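Local coordinates for protein single-stranded-DNA-specific exonuclease RecJ (Thermus thermophilus, PDB 2ZXP) that degrades single-stranded DNA in the 5' to 3' direction as a divalent-metal-dependent exonuclease, with no detectable activity on single-stranded RNA, at residues R4-V9 with D423-V428; R74-G79 with P123-A128; A538-P543 with A649-W654. All coordinates share one frame; numbering follows the deposited sequence.

Contact 1 (R4-V9 with D423-V428); sequences RVRWRV and DPVREV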
loop_
_atom_site.group_PDB
_atom_site.type_symbol
_atom_site.label_atom_id
_atom_site.label_comp_id
_atom_site.label_asym_id
_atom_site.label_seq_id
_atom_site.Cartn_x
_atom_site.Cartn_y
_atom_site.Cartn_z
ATOM N N ARG A 4 13.609 -3.081 -15.141
ATOM C CA ARG A 4 13.701 -1.960 -14.211
ATOM C C ARG A 4 12.964 -2.256 -12.892
ATOM O O ARG A 4 12.444 -1.350 -12.236
ATOM C CB ARG A 4 13.156 -0.678 -14.861
ATOM C CG ARG A 4 14.054 -0.123 -15.979
ATOM C CD ARG A 4 13.450 1.098 -16.677
ATOM N NE ARG A 4 12.436 0.710 -17.654
ATOM C CZ ARG A 4 11.199 1.197 -17.676
ATOM N NH1 ARG A 4 10.824 2.095 -16.767
ATOM N NH2 ARG A 4 10.338 0.785 -18.608
ATOM N N VAL A 5 12.925 -3.533 -12.518
ATOM C CA VAL A 5 12.304 -3.958 -11.270
ATOM C C VAL A 5 13.416 -4.394 -10.312
ATOM O O VAL A 5 14.141 -5.341 -10.586
ATOM C CB VAL A 5 11.352 -5.150 -11.484
ATOM C CG1 VAL A 5 10.839 -5.642 -10.135
ATOM C CG2 VAL A 5 10.179 -4.747 -12.384
ATOM N N ARG A 6 13.542 -3.715 -9.184
ATOM C CA ARG A 6 14.591 -4.047 -8.227
ATOM C C ARG A 6 14.086 -4.746 -6.948
ATOM O O ARG A 6 13.290 -4.174 -6.207
ATOM C CB ARG A 6 15.347 -2.754 -7.850
ATOM C CG ARG A 6 16.806 -2.687 -8.321
ATOM C CD ARG A 6 16.956 -2.876 -9.829
ATOM N NE ARG A 6 17.009 -1.609 -10.555
ATOM C CZ ARG A 6 17.106 -1.508 -11.881
ATOM N NH1 ARG A 6 17.154 -2.601 -12.641
ATOM N NH2 ARG A 6 17.173 -0.311 -12.455
ATOM N N TRP A 7 14.542 -5.976 -6.698
ATOM C CA TRP A 7 14.160 -6.724 -5.489
ATOM C C TRP A 7 15.107 -6.406 -4.330
ATOM O O TRP A 7 16.321 -6.507 -4.478
ATOM C CB TRP A 7 14.239 -8.228 -5.720
ATOM C CG TRP A 7 13.189 -8.810 -6.589
ATOM C CD1 TRP A 7 12.515 -8.185 -7.590
ATOM C CD2 TRP A 7 12.791 -10.185 -6.636
ATOM N NE1 TRP A 7 11.726 -9.088 -8.268
ATOM C CE2 TRP A 7 11.878 -10.322 -7.706
ATOM C CE3 TRP A 7 13.124 -11.318 -5.883
ATOM C CZ2 TRP A 7 11.298 -11.541 -8.045
ATOM C CZ3 TRP A 7 12.547 -12.533 -6.220
ATOM C CH2 TRP A 7 11.646 -12.638 -7.291
ATOM N N ARG A 8 14.550 -6.050 -3.180
ATOM C CA ARG A 8 15.346 -5.747 -1.998
ATOM C C ARG A 8 14.839 -6.500 -0.760
ATOM O O ARG A 8 13.632 -6.682 -0.578
ATOM C CB ARG A 8 15.325 -4.245 -1.695
ATOM C CG ARG A 8 15.957 -3.871 -0.352
ATOM C CD ARG A 8 15.849 -2.372 -0.085
ATOM N NE ARG A 8 16.411 -1.611 -1.203
ATOM C CZ ARG A 8 17.690 -1.244 -1.319
ATOM N NH1 ARG A 8 18.585 -1.544 -0.374
ATOM N NH2 ARG A 8 18.086 -0.602 -2.416
ATOM N N VAL A 9 15.772 -6.930 0.085
ATOM C CA VAL A 9 15.419 -7.613 1.318
ATOM C C VAL A 9 15.421 -6.573 2.419
ATOM O O VAL A 9 16.412 -5.867 2.604
ATOM C CB VAL A 9 16.439 -8.687 1.675
ATOM C CG1 VAL A 9 16.038 -9.368 2.990
ATOM C CG2 VAL A 9 16.531 -9.709 0.537
ATOM N N ASP A 423 15.331 6.822 -15.766
ATOM C CA ASP A 423 14.160 5.970 -15.895
ATOM C C ASP A 423 13.549 5.570 -14.552
ATOM O O ASP A 423 14.261 5.394 -13.563
ATOM C CB ASP A 423 14.523 4.707 -16.666
ATOM C CG ASP A 423 14.838 4.985 -18.116
ATOM O OD1 ASP A 423 15.352 4.062 -18.786
ATOM O OD2 ASP A 423 14.559 6.122 -18.583
ATOM N N PRO A 424 12.208 5.452 -14.500
ATOM C CA PRO A 424 11.515 5.056 -13.268
ATOM C C PRO A 424 11.863 3.585 -13.004
ATOM O O PRO A 424 11.972 2.785 -13.943
ATOM C CB PRO A 424 10.033 5.227 -13.620
ATOM C CG PRO A 424 10.052 6.322 -14.671
ATOM C CD PRO A 424 11.245 5.927 -15.511
ATOM N N VAL A 425 12.023 3.235 -11.731
ATOM C CA VAL A 425 12.361 1.874 -11.358
ATOM C C VAL A 425 11.414 1.395 -10.258
ATOM O O VAL A 425 11.129 2.116 -9.312
ATOM C CB VAL A 425 13.836 1.806 -10.888
ATOM C CG1 VAL A 425 13.992 2.465 -9.510
ATOM C CG2 VAL A 425 14.306 0.373 -10.887
ATOM N N ARG A 426 10.898 0.184 -10.400
ATOM C CA ARG A 426 9.970 -0.357 -9.412
ATOM C C ARG A 426 10.690 -1.303 -8.471
ATOM O O ARG A 426 11.440 -2.174 -8.908
ATOM C CB ARG A 426 8.819 -1.096 -10.111
ATOM C CG ARG A 426 7.861 -1.809 -9.179
ATOM C CD ARG A 426 6.574 -2.192 -9.912
ATOM N NE ARG A 426 6.722 -3.286 -10.874
ATOM C CZ ARG A 426 6.774 -4.578 -10.541
ATOM N NH1 ARG A 426 6.907 -5.513 -11.487
ATOM N NH2 ARG A 426 6.684 -4.944 -9.259
ATOM N N GLU A 427 10.473 -1.115 -7.179
ATOM C CA GLU A 427 11.086 -1.979 -6.185
ATOM C C GLU A 427 10.098 -3.022 -5.657
ATOM O O GLU A 427 8.885 -2.773 -5.604
ATOM C CB GLU A 427 11.594 -1.160 -5.003
ATOM C CG GLU A 427 12.528 -1.962 -4.101
ATOM C CD GLU A 427 13.004 -1.168 -2.904
ATOM O OE1 GLU A 427 12.269 -1.137 -1.875
ATOM O OE2 GLU A 427 14.105 -0.565 -3.010
ATOM N N VAL A 428 10.619 -4.196 -5.304
ATOM C CA VAL A 428 9.821 -5.269 -4.715
ATOM C C VAL A 428 10.473 -5.438 -3.349
ATOM O O VAL A 428 11.656 -5.764 -3.260
ATOM C CB VAL A 428 9.932 -6.602 -5.489
ATOM C CG1 VAL A 428 9.167 -7.680 -4.741
ATOM C CG2 VAL A 428 9.373 -6.460 -6.928
#
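A parallel beta pair joins strand 5-9 to the start of strand 426-433, with Val5 facing Arg426, Arg6 facing Glu427 and Trp7 facing Val428. Arg6 is held on both its backbone polar atoms. Its N gives a hydrogen bond to Arg426 O at 2.6 Å, and its O takes one from Val428 N at 2.8 Å. Arg8 N then bonds to Val428 O at 2.9 Å. The bond from Arg426 N to Arg4 O is less certain, because that oxygen is modelled too close to a neighbour.

Val5, Trp7, Arg426 and Val428 share one face of the sheet. Val428 CG2 packs on Val5 CG1 at 3.6 Å and on Trp7 CD1 at the same distance. Val5 CG1 also lies at the edge of the indole, in its plane. Val5 CG2 sits over one face of the Arg426 guanidinium, 3.5 Å from NH1. Trp7 NE1 is hydrogen-bonded to Asp526 OD2, on strand 517-528 of the same mixed sheet. This sheet contains strands of the RecJ OB domain. Strand 5-9 is its outermost strand on one side, though Glu534 also bonds to the backbone of Trp7 and Val9.

Both ends of the pair carry arginine bonds. Arg8 NE meets Glu427 OE2 at 3.1 Å in a salt bridge, nearly straight at 163°. The carboxylate oxygen lies in the guanidinium plane, but NE approaches it from above the carboxylate plane. Arg8 NH2 has a second acid, Glu534. At the other end the Arg4 chain bends at its third torsion (chi3 -79°), which brings NH1 to 3.1 Å from Pro424 O. Leu356 O takes a second hydrogen bond from Arg4 NH1, so NH1 of this buried arginine serves two carbonyls.

Contact 2 (R74-G79 with P123-A128); sequences RIRVHG and PEHLEA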
loop_
_atom_site.group_PDB
_atom_site.type_symbol
_atom_site.label_atom_id
_atom_site.label_comp_id
_atom_site.label_asym_id
_atom_site.label_seq_id
_atom_site.Cartn_x
_atom_site.Cartn_y
_atom_site.Cartn_z
ATOM N N ARG A 74 -30.883 26.599 7.496
ATOM C CA ARG A 74 -30.843 25.623 6.417
ATOM C C ARG A 74 -29.405 25.251 6.050
ATOM O O ARG A 74 -28.589 26.102 5.681
ATOM C CB ARG A 74 -31.596 26.149 5.199
ATOM C CG ARG A 74 -31.657 25.137 4.069
ATOM C CD ARG A 74 -33.066 25.015 3.479
ATOM N NE ARG A 74 -33.064 24.225 2.247
ATOM C CZ ARG A 74 -34.159 23.875 1.577
ATOM N NH1 ARG A 74 -35.354 24.248 2.027
ATOM N NH2 ARG A 74 -34.057 23.160 0.455
ATOM N N ILE A 75 -29.096 23.969 6.178
ATOM C CA ILE A 75 -27.759 23.478 5.898
ATOM C C ILE A 75 -27.657 22.741 4.566
ATOM O O ILE A 75 -28.399 21.809 4.300
ATOM C CB ILE A 75 -27.312 22.541 7.034
ATOM C CG1 ILE A 75 -27.309 23.328 8.350
ATOM C CG2 ILE A 75 -25.907 21.986 6.768
ATOM C CD1 ILE A 75 -27.202 22.471 9.577
ATOM N N ARG A 76 -26.747 23.184 3.718
ATOM C CA ARG A 76 -26.525 22.528 2.436
ATOM C C ARG A 76 -25.159 21.848 2.489
ATOM O O ARG A 76 -24.149 22.498 2.775
ATOM C CB ARG A 76 -26.555 23.540 1.288
ATOM C CG ARG A 76 -26.064 22.960 -0.031
ATOM C CD ARG A 76 -26.271 23.880 -1.213
ATOM N NE ARG A 76 -27.668 23.901 -1.628
ATOM C CZ ARG A 76 -28.057 23.922 -2.902
ATOM N NH1 ARG A 76 -27.139 23.924 -3.868
ATOM N NH2 ARG A 76 -29.357 23.921 -3.221
ATOM N N VAL A 77 -25.132 20.541 2.240
ATOM C CA VAL A 77 -23.875 19.798 2.256
ATOM C C VAL A 77 -23.422 19.591 0.814
ATOM O O VAL A 77 -24.079 18.913 0.017
ATOM C CB VAL A 77 -24.031 18.440 2.962
ATOM C CG1 VAL A 77 -22.765 17.606 2.800
ATOM C CG2 VAL A 77 -24.311 18.659 4.433
ATOM N N HIS A 78 -22.295 20.215 0.505
ATOM C CA HIS A 78 -21.671 20.193 -0.818
ATOM C C HIS A 78 -20.480 19.238 -0.709
ATOM O O HIS A 78 -19.463 19.586 -0.114
ATOM C CB HIS A 78 -21.196 21.611 -1.144
ATOM C CG HIS A 78 -20.515 21.754 -2.472
ATOM N ND1 HIS A 78 -21.154 22.258 -3.591
ATOM C CD2 HIS A 78 -19.235 21.510 -2.849
ATOM C CE1 HIS A 78 -20.295 22.319 -4.595
ATOM N NE2 HIS A 78 -19.124 21.871 -4.171
ATOM N N GLY A 79 -20.613 18.034 -1.257
ATOM C CA GLY A 79 -19.524 17.085 -1.173
ATOM C C GLY A 79 -18.934 16.789 -2.528
ATOM O O GLY A 79 -19.410 17.296 -3.532
ATOM N N PRO A 123 -25.085 31.334 -7.086
ATOM C CA PRO A 123 -26.373 32.027 -6.966
ATOM C C PRO A 123 -27.445 31.193 -6.254
ATOM O O PRO A 123 -28.117 31.691 -5.343
ATOM C CB PRO A 123 -26.731 32.333 -8.417
ATOM C CG PRO A 123 -25.378 32.600 -9.025
ATOM C CD PRO A 123 -24.546 31.468 -8.455
ATOM N N GLU A 124 -27.604 29.929 -6.662
ATOM C CA GLU A 124 -28.593 29.044 -6.033
ATOM C C GLU A 124 -28.074 28.460 -4.714
ATOM O O GLU A 124 -28.861 28.058 -3.854
ATOM C CB GLU A 124 -29.013 27.916 -6.986
ATOM C CG GLU A 124 -27.908 26.959 -7.380
ATOM C CD GLU A 124 -28.326 26.043 -8.519
ATOM O OE1 GLU A 124 -28.693 26.570 -9.596
ATOM O OE2 GLU A 124 -28.288 24.801 -8.339
ATOM N N HIS A 125 -26.753 28.405 -4.562
ATOM C CA HIS A 125 -26.161 27.924 -3.318
ATOM C C HIS A 125 -26.566 28.948 -2.262
ATOM O O HIS A 125 -26.737 28.626 -1.081
ATOM C CB HIS A 125 -24.633 27.877 -3.419
ATOM C CG HIS A 125 -24.109 26.661 -4.116
ATOM N ND1 HIS A 125 -22.787 26.529 -4.489
ATOM C CD2 HIS A 125 -24.726 25.524 -4.513
ATOM C CE1 HIS A 125 -22.616 25.365 -5.089
ATOM N NE2 HIS A 125 -23.777 24.736 -5.116
ATOM N N LEU A 126 -26.713 30.189 -2.718
ATOM C CA LEU A 126 -27.101 31.312 -1.870
ATOM C C LEU A 126 -28.571 31.201 -1.507
ATOM O O LEU A 126 -28.936 31.217 -0.332
ATOM C CB LEU A 126 -26.844 32.636 -2.608
ATOM C CG LEU A 126 -27.212 33.937 -1.890
ATOM C CD1 LEU A 126 -28.738 34.154 -1.864
ATOM C CD2 LEU A 126 -26.636 33.871 -0.489
ATOM N N GLU A 127 -29.399 31.088 -2.540
ATOM C CA GLU A 127 -30.850 30.971 -2.408
ATOM C C GLU A 127 -31.313 29.790 -1.536
ATOM O O GLU A 127 -32.328 29.881 -0.842
ATOM C CB GLU A 127 -31.463 30.873 -3.819
ATOM C CG GLU A 127 -32.917 30.384 -3.918
ATOM C CD GLU A 127 -33.917 31.273 -3.196
ATOM O OE1 GLU A 127 -33.805 32.516 -3.318
ATOM O OE2 GLU A 127 -34.824 30.725 -2.520
ATOM N N ALA A 128 -30.564 28.695 -1.546
ATOM C CA ALA A 128 -30.969 27.531 -0.781
ATOM C C ALA A 128 -30.388 27.338 0.617
ATOM O O ALA A 128 -30.820 26.424 1.320
ATOM C CB ALA A 128 -30.714 26.273 -1.604
#
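Glu124 O lies over one face of the Arg76 guanidinium and also accepts a helix hydrogen bond from Ala128 N, at 2.9 Å. His125 CA lies over a face of the same guanidinium.

Arg76 fills the middle of the contact. Its CG is anti to the backbone N (chi1 169°), and the chain bends at chi3, which carries the guanidinium up to the helix. NH1 comes to the edge of the His125 ring, close to the ring plane, 3.0 Å from CD2. The guanidinium and imidazole planes are turned 66° apart. NH2 lies 3.2 Å from Ala128 CB. These groups are in close contact, yet the two segments share no hydrogen bond. Ala128 O rests alongside the Arg74 chain, 3.1 Å from CG. Arg74 NE is 3.3 Å from this oxygen, but at a poor angle for a bond.

The helix belongs to the beta-alpha-beta connection between strands 102-106 and 131-134 of the parallel sheet in the DHH domain. Strand 74-78 lies between those two strands, so the connection passes across it. Farther along, His78 ND1 approaches His125 CE1 at 3.7 Å. The two rings are steeply inclined, with planes at 84°, but they meet obliquely. Phe106 and Phe132, from the flanking strands, pack against both histidines. Strand 74-78 leads on to the manganese ligands Asp80 and Asp82.

Arg76 brings a positive charge into a buried place. The Glu124 carboxylate, 4.7 Å from Arg76 NH1 at OE2, and the nearby carbonyl Glu124 O would partly balance it. The nearby Arg76 charge would probably disfavour protonation of His125.

Contact 3 (A538-P543 with A649-W654); sequences APFAYP and ALLAYW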
loop_
_atom_site.group_PDB
_atom_site.type_symbol
_atom_site.label_atom_id
_atom_site.label_comp_id
_atom_site.label_asym_id
_atom_site.label_seq_id
_atom_site.Cartn_x
_atom_site.Cartn_y
_atom_site.Cartn_z
ATOM N N ALA A 538 27.029 -2.828 5.077
ATOM C CA ALA A 538 28.344 -2.611 4.462
ATOM C C ALA A 538 29.063 -3.940 4.742
ATOM O O ALA A 538 29.363 -4.266 5.885
ATOM C CB ALA A 538 29.071 -1.432 5.156
ATOM N N PRO A 539 29.359 -4.705 3.690
ATOM C CA PRO A 539 30.016 -6.009 3.825
ATOM C C PRO A 539 31.381 -6.093 4.482
ATOM O O PRO A 539 32.231 -5.245 4.265
ATOM C CB PRO A 539 30.015 -6.536 2.388
ATOM C CG PRO A 539 30.193 -5.276 1.578
ATOM C CD PRO A 539 29.295 -4.271 2.278
ATOM N N PHE A 540 31.579 -7.121 5.310
ATOM C CA PHE A 540 32.873 -7.339 5.956
ATOM C C PHE A 540 33.232 -8.830 5.874
ATOM O O PHE A 540 34.402 -9.204 6.008
ATOM C CB PHE A 540 32.870 -6.842 7.417
ATOM C CG PHE A 540 32.164 -7.747 8.375
ATOM C CD1 PHE A 540 32.807 -8.867 8.897
ATOM C CD2 PHE A 540 30.841 -7.473 8.770
ATOM C CE1 PHE A 540 32.145 -9.706 9.804
ATOM C CE2 PHE A 540 30.169 -8.308 9.680
ATOM C CZ PHE A 540 30.819 -9.425 10.196
ATOM N N ALA A 541 32.221 -9.672 5.639
ATOM C CA ALA A 541 32.420 -11.114 5.517
ATOM C C ALA A 541 31.967 -11.538 4.111
ATOM O O ALA A 541 30.825 -11.337 3.733
ATOM C CB ALA A 541 31.638 -11.839 6.584
ATOM N N TYR A 542 32.879 -12.121 3.345
ATOM C CA TYR A 542 32.608 -12.513 1.968
ATOM C C TYR A 542 32.576 -14.007 1.731
ATOM O O TYR A 542 33.615 -14.670 1.804
ATOM C CB TYR A 542 33.670 -11.890 1.054
ATOM C CG TYR A 542 33.656 -10.375 1.063
ATOM C CD1 TYR A 542 33.936 -9.665 2.230
ATOM C CD2 TYR A 542 33.322 -9.657 -0.085
ATOM C CE1 TYR A 542 33.880 -8.281 2.258
ATOM C CE2 TYR A 542 33.261 -8.252 -0.068
ATOM C CZ TYR A 542 33.538 -7.584 1.106
ATOM O OH TYR A 542 33.453 -6.216 1.141
ATOM N N PRO A 543 31.371 -14.566 1.478
ATOM C CA PRO A 543 31.186 -15.995 1.224
ATOM C C PRO A 543 32.093 -16.526 0.136
ATOM O O PRO A 543 32.172 -15.950 -0.947
ATOM C CB PRO A 543 29.714 -16.090 0.816
ATOM C CG PRO A 543 29.089 -15.109 1.740
ATOM C CD PRO A 543 30.061 -13.914 1.685
ATOM N N ALA A 649 23.573 -10.994 8.548
ATOM C CA ALA A 649 23.109 -12.190 9.255
ATOM C C ALA A 649 24.150 -12.621 10.285
ATOM O O ALA A 649 23.798 -13.066 11.376
ATOM C CB ALA A 649 22.841 -13.342 8.275
ATOM N N LEU A 650 25.432 -12.477 9.940
ATOM C CA LEU A 650 26.496 -12.841 10.869
ATOM C C LEU A 650 26.414 -11.964 12.122
ATOM O O LEU A 650 26.599 -12.451 13.213
ATOM C CB LEU A 650 27.870 -12.714 10.199
ATOM C CG LEU A 650 29.086 -13.204 11.022
ATOM C CD1 LEU A 650 28.834 -14.593 11.613
ATOM C CD2 LEU A 650 30.315 -13.249 10.131
ATOM N N LEU A 651 26.145 -10.667 11.984
ATOM C CA LEU A 651 26.010 -9.838 13.189
ATOM C C LEU A 651 24.842 -10.355 14.065
ATOM O O LEU A 651 24.978 -10.461 15.289
ATOM C CB LEU A 651 25.758 -8.364 12.830
ATOM C CG LEU A 651 26.872 -7.655 12.025
ATOM C CD1 LEU A 651 26.534 -6.169 11.850
ATOM C CD2 LEU A 651 28.227 -7.812 12.749
ATOM N N ALA A 652 23.710 -10.697 13.440
ATOM C CA ALA A 652 22.539 -11.168 14.190
ATOM C C ALA A 652 22.879 -12.496 14.842
ATOM O O ALA A 652 22.472 -12.782 15.977
ATOM C CB ALA A 652 21.317 -11.321 13.248
ATOM N N TYR A 653 23.621 -13.311 14.101
ATOM C CA TYR A 653 24.069 -14.596 14.592
ATOM C C TYR A 653 24.900 -14.418 15.878
ATOM O O TYR A 653 24.668 -15.131 16.841
ATOM C CB TYR A 653 24.896 -15.291 13.519
ATOM C CG TYR A 653 25.530 -16.591 13.961
ATOM C CD1 TYR A 653 24.867 -17.799 13.799
ATOM C CD2 TYR A 653 26.803 -16.609 14.521
ATOM C CE1 TYR A 653 25.455 -18.991 14.176
ATOM C CE2 TYR A 653 27.400 -17.789 14.896
ATOM C CZ TYR A 653 26.727 -18.975 14.719
ATOM O OH TYR A 653 27.341 -20.155 15.055
ATOM N N TRP A 654 25.846 -13.475 15.914
ATOM C CA TRP A 654 26.661 -13.274 17.134
ATOM C C TRP A 654 25.739 -12.978 18.323
ATOM O O TRP A 654 25.862 -13.574 19.390
ATOM C CB TRP A 654 27.595 -12.052 17.062
ATOM C CG TRP A 654 28.508 -11.823 15.871
ATOM C CD1 TRP A 654 28.642 -10.638 15.163
ATOM C CD2 TRP A 654 29.515 -12.692 15.363
ATOM N NE1 TRP A 654 29.674 -10.725 14.263
ATOM C CE2 TRP A 654 30.228 -11.972 14.362
ATOM C CE3 TRP A 654 29.890 -13.998 15.650
ATOM C CZ2 TRP A 654 31.291 -12.522 13.658
ATOM C CZ3 TRP A 654 30.930 -14.537 14.953
ATOM C CH2 TRP A 654 31.624 -13.798 13.961
#
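Phe540 packs closely against the helix through the outer end of its ring. CE2 lies 3.7 Å from Leu651 CD2, and CZ lies 3.9 Å from Leu650 CD2. Leu650 crosses the phenyl side chain at about a right angle, while Leu651 runs obliquely to it. A Phe540 chi1 of 77° swings the ring over its own backbone and toward the helix. Leu650 CD2 also reaches Ala541 CB at 4.0 Å, so one methyl touches two neighbouring residues of segment 538-543.

Strand 541-543 is an edge strand of the parallel sheet in the RecJ C-terminal domain, and helix 643-655 packs against it here. Ser647, one turn before Leu651 on this helix, ties the backbone: its OG is hydrogen-bonded to both Phe540 N and Ala541 N.

The packing is looser toward Trp654. Its NE1 comes no closer than 4.4 Å to Phe540 CZ, and the indole also rests on Pro592 and Pro595. Phe540 and Leu651, though closely packed on each other, are both partly exposed to solvent. Leu651 also touches the loop residues Ile537 and Leu597.

Overall arrangement
The three contacts hold different sheets of the chain. Contact 1 pairs two strands within one sheet; contacts 2 and 3 each set a helix against a strand of a parallel sheet. Backbone hydrogen bonds carry contact 1, with charged groups at its rim. Contact 2 brings arginines and histidines together without such bonds. Both are partly buried, each with exposed residues. Contact 3 is apolar and small, with no exposed residue among those that touch. Contacts 1 and 3 lie on the same side of the chain's centre, their nearest atoms about 9 Å apart. Contact 2 is on the opposite side, its centre about 49 Å from that of contact 1, and it alone lies near the manganese site.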